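Local coordinates for Phikz039 (Pseudomonas phage phikz, PDB 3ZBQ), which is a phage-encoded member of the tubulin and FtsZ family, known as PhuZ, that binds GDP in its nucleotide pocket, at residues Asn165-Val170 with Asn179-Glu184. Residues are numbered along the deposited sequence; the frame is centred on the assembly and turned at random.
Sequences NYHENV and NQNILE. With GDP (guanosine-5'-diphosphate), chain B.
His167 of the strand meets Asn181 and Ile182 of the helix, and Asn165, two residues earlier, holds the imidazole at its NE2 edge. Asn165 OD1 accepts a hydrogen bond from His167 NE2 at 2.6 Å; the partner lies near the ring plane, but the donor sits above the carbonyl plane. Asn165 ND2 is held in turn by the backbone of Leu224 on the next strand. In His167 CB points toward the helix, and chi1 -60° sets CG anti to the carbonyl carbon, beside the backbone N. Ile182 CG1 lies over the centre of one face, 3.5 Å from the centroid of the His167 ring, a CH-pi contact. Asn181 OD1 comes to the ring edge, 3.0 Å from His167 CE1, with its amide tilted 60° to the ring; no hydrogen bond forms there. Asn169 follows at the centre of an inverse gamma turn. Asn169 OD1 accepts a hydrogen bond from GDP N2 (2.9 Å), while ND2 donates to GDP N3 and O2'. From the helix, Asn179 OD1 accepts one from GDP N1 (2.6 Å) and a weak one from N2. Two asparagines, one from each segment, thus grip the guanine N1-N2-N3 side, and Asn169 also the ribose. This is the nucleoside end of the tubulin/FtsZ-fold pocket, where a parallel strand packs against the following helix.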
# COMPACT_ATOMS: atom_id res chain seq x y z
N ASN A 165 -4.65 -1.68 3.27
CA ASN A 165 -5.90 -1.00 2.98
C ASN A 165 -5.97 -0.89 1.46
O ASN A 165 -5.18 -0.15 0.85
CB ASN A 165 -5.93 0.36 3.67
CG ASN A 165 -7.15 1.18 3.30
OD1 ASN A 165 -7.05 2.13 2.53
ND2 ASN A 165 -8.30 0.82 3.86
N TYR A 166 -6.88 -1.64 0.84
CA TYR A 166 -6.84 -1.89 -0.60
C TYR A 166 -7.82 -1.05 -1.42
O TYR A 166 -9.01 -0.94 -1.09
CB TYR A 166 -7.06 -3.38 -0.89
CG TYR A 166 -7.09 -3.69 -2.37
CD1 TYR A 166 -5.92 -3.75 -3.11
CD2 TYR A 166 -8.30 -3.91 -3.04
CE1 TYR A 166 -5.93 -4.02 -4.47
CE2 TYR A 166 -8.33 -4.19 -4.40
CZ TYR A 166 -7.14 -4.24 -5.11
OH TYR A 166 -7.16 -4.51 -6.47
N HIS A 167 -7.33 -0.51 -2.53
CA HIS A 167 -8.15 0.27 -3.43
C HIS A 167 -7.86 -0.21 -4.82
O HIS A 167 -6.72 -0.39 -5.19
CB HIS A 167 -7.80 1.76 -3.32
CG HIS A 167 -8.01 2.31 -1.95
ND1 HIS A 167 -9.12 3.06 -1.62
CD2 HIS A 167 -7.29 2.18 -0.81
CE1 HIS A 167 -9.07 3.37 -0.33
NE2 HIS A 167 -7.97 2.84 0.18
N GLU A 168 -8.91 -0.43 -5.60
CA GLU A 168 -8.71 -0.89 -6.96
C GLU A 168 -8.96 0.22 -7.95
O GLU A 168 -9.97 0.92 -7.86
CB GLU A 168 -9.68 -2.03 -7.23
CG GLU A 168 -9.44 -2.74 -8.53
CD GLU A 168 -10.22 -4.02 -8.58
OE1 GLU A 168 -9.92 -4.93 -7.78
OE2 GLU A 168 -11.13 -4.10 -9.42
N ASN A 169 -8.03 0.39 -8.90
CA ASN A 169 -8.29 1.24 -10.05
C ASN A 169 -9.17 0.44 -10.99
O ASN A 169 -8.69 -0.23 -11.90
CB ASN A 169 -6.98 1.63 -10.76
CG ASN A 169 -6.31 2.86 -10.16
OD1 ASN A 169 -6.87 3.54 -9.30
ND2 ASN A 169 -5.10 3.16 -10.63
N VAL A 170 -10.48 0.49 -10.73
CA VAL A 170 -11.43 -0.22 -11.58
C VAL A 170 -11.36 0.38 -12.97
O VAL A 170 -11.50 1.59 -13.15
CB VAL A 170 -12.86 -0.14 -11.02
CG1 VAL A 170 -13.81 -0.90 -11.93
CG2 VAL A 170 -12.91 -0.75 -9.62
N ASN A 179 -8.45 8.40 -5.55
CA ASN A 179 -7.61 9.28 -4.75
C ASN A 179 -8.37 9.89 -3.59
O ASN A 179 -7.85 9.99 -2.47
CB ASN A 179 -7.01 10.39 -5.62
CG ASN A 179 -6.08 9.85 -6.67
OD1 ASN A 179 -5.70 8.68 -6.62
ND2 ASN A 179 -5.71 10.69 -7.63
N GLN A 180 -9.60 10.31 -3.86
CA GLN A 180 -10.42 10.90 -2.80
C GLN A 180 -10.72 9.90 -1.69
O GLN A 180 -10.66 10.24 -0.50
CB GLN A 180 -11.72 11.47 -3.39
CG GLN A 180 -12.66 12.08 -2.34
CD GLN A 180 -12.03 13.21 -1.54
OE1 GLN A 180 -12.24 13.32 -0.33
NE2 GLN A 180 -11.26 14.06 -2.21
N ASN A 181 -11.02 8.66 -2.06
CA ASN A 181 -11.24 7.63 -1.04
C ASN A 181 -9.97 7.40 -0.22
O ASN A 181 -10.02 7.25 1.00
CB ASN A 181 -11.76 6.31 -1.62
CG ASN A 181 -12.41 5.42 -0.55
OD1 ASN A 181 -11.89 4.36 -0.20
ND2 ASN A 181 -13.54 5.87 -0.02
N ILE A 182 -8.83 7.40 -0.89
CA ILE A 182 -7.56 7.23 -0.20
C ILE A 182 -7.28 8.37 0.79
O ILE A 182 -6.82 8.13 1.90
CB ILE A 182 -6.40 7.06 -1.21
CG1 ILE A 182 -6.48 5.66 -1.84
CG2 ILE A 182 -5.06 7.29 -0.52
CD1 ILE A 182 -5.51 5.43 -2.99
N LEU A 183 -7.56 9.61 0.39
CA LEU A 183 -7.35 10.75 1.29
C LEU A 183 -8.24 10.63 2.53
O LEU A 183 -7.80 10.91 3.66
CB LEU A 183 -7.66 12.06 0.57
CG LEU A 183 -6.76 12.32 -0.64
CD1 LEU A 183 -7.23 13.56 -1.38
CD2 LEU A 183 -5.30 12.46 -0.22
N GLU A 184 -9.48 10.19 2.31
CA GLU A 184 -10.38 9.96 3.43
C GLU A 184 -9.79 8.95 4.40
O GLU A 184 -9.90 9.11 5.62
CB GLU A 184 -11.75 9.47 2.92
CG GLU A 184 -12.54 10.53 2.17
CD GLU A 184 -13.91 10.76 2.76
OE1 GLU A 184 -14.56 9.76 3.15
OE2 GLU A 184 -14.32 11.94 2.86
PB GDP B . 5.76 3.62 -9.80
O1B GDP B . 6.30 5.02 -9.82
O2B GDP B . 5.47 3.18 -8.38
O3B GDP B . 6.70 2.65 -10.47
O3A GDP B . 4.38 3.52 -10.61
PA GDP B . 3.15 4.56 -10.52
O1A GDP B . 3.44 5.97 -10.95
O2A GDP B . 2.55 4.52 -9.13
O5' GDP B . 2.12 3.92 -11.56
C5' GDP B . 1.70 2.57 -11.46
C4' GDP B . 0.18 2.51 -11.58
O4' GDP B . -0.41 3.11 -10.43
C3' GDP B . -0.38 3.28 -12.75
O3' GDP B . -0.40 2.46 -13.93
C2' GDP B . -1.76 3.65 -12.28
O2' GDP B . -2.64 2.54 -12.48
C1' GDP B . -1.62 3.77 -10.78
N9 GDP B . -1.49 5.18 -10.34
C8 GDP B . -0.43 6.00 -10.49
N7 GDP B . -0.68 7.21 -9.93
C5 GDP B . -1.91 7.16 -9.39
C6 GDP B . -2.80 8.09 -8.64
O6 GDP B . -2.43 9.25 -8.35
N1 GDP B . -4.00 7.61 -8.27
C2 GDP B . -4.42 6.36 -8.56
N2 GDP B . -5.65 5.95 -8.16
N3 GDP B . -3.66 5.47 -9.23
C4 GDP B . -2.43 5.82 -9.66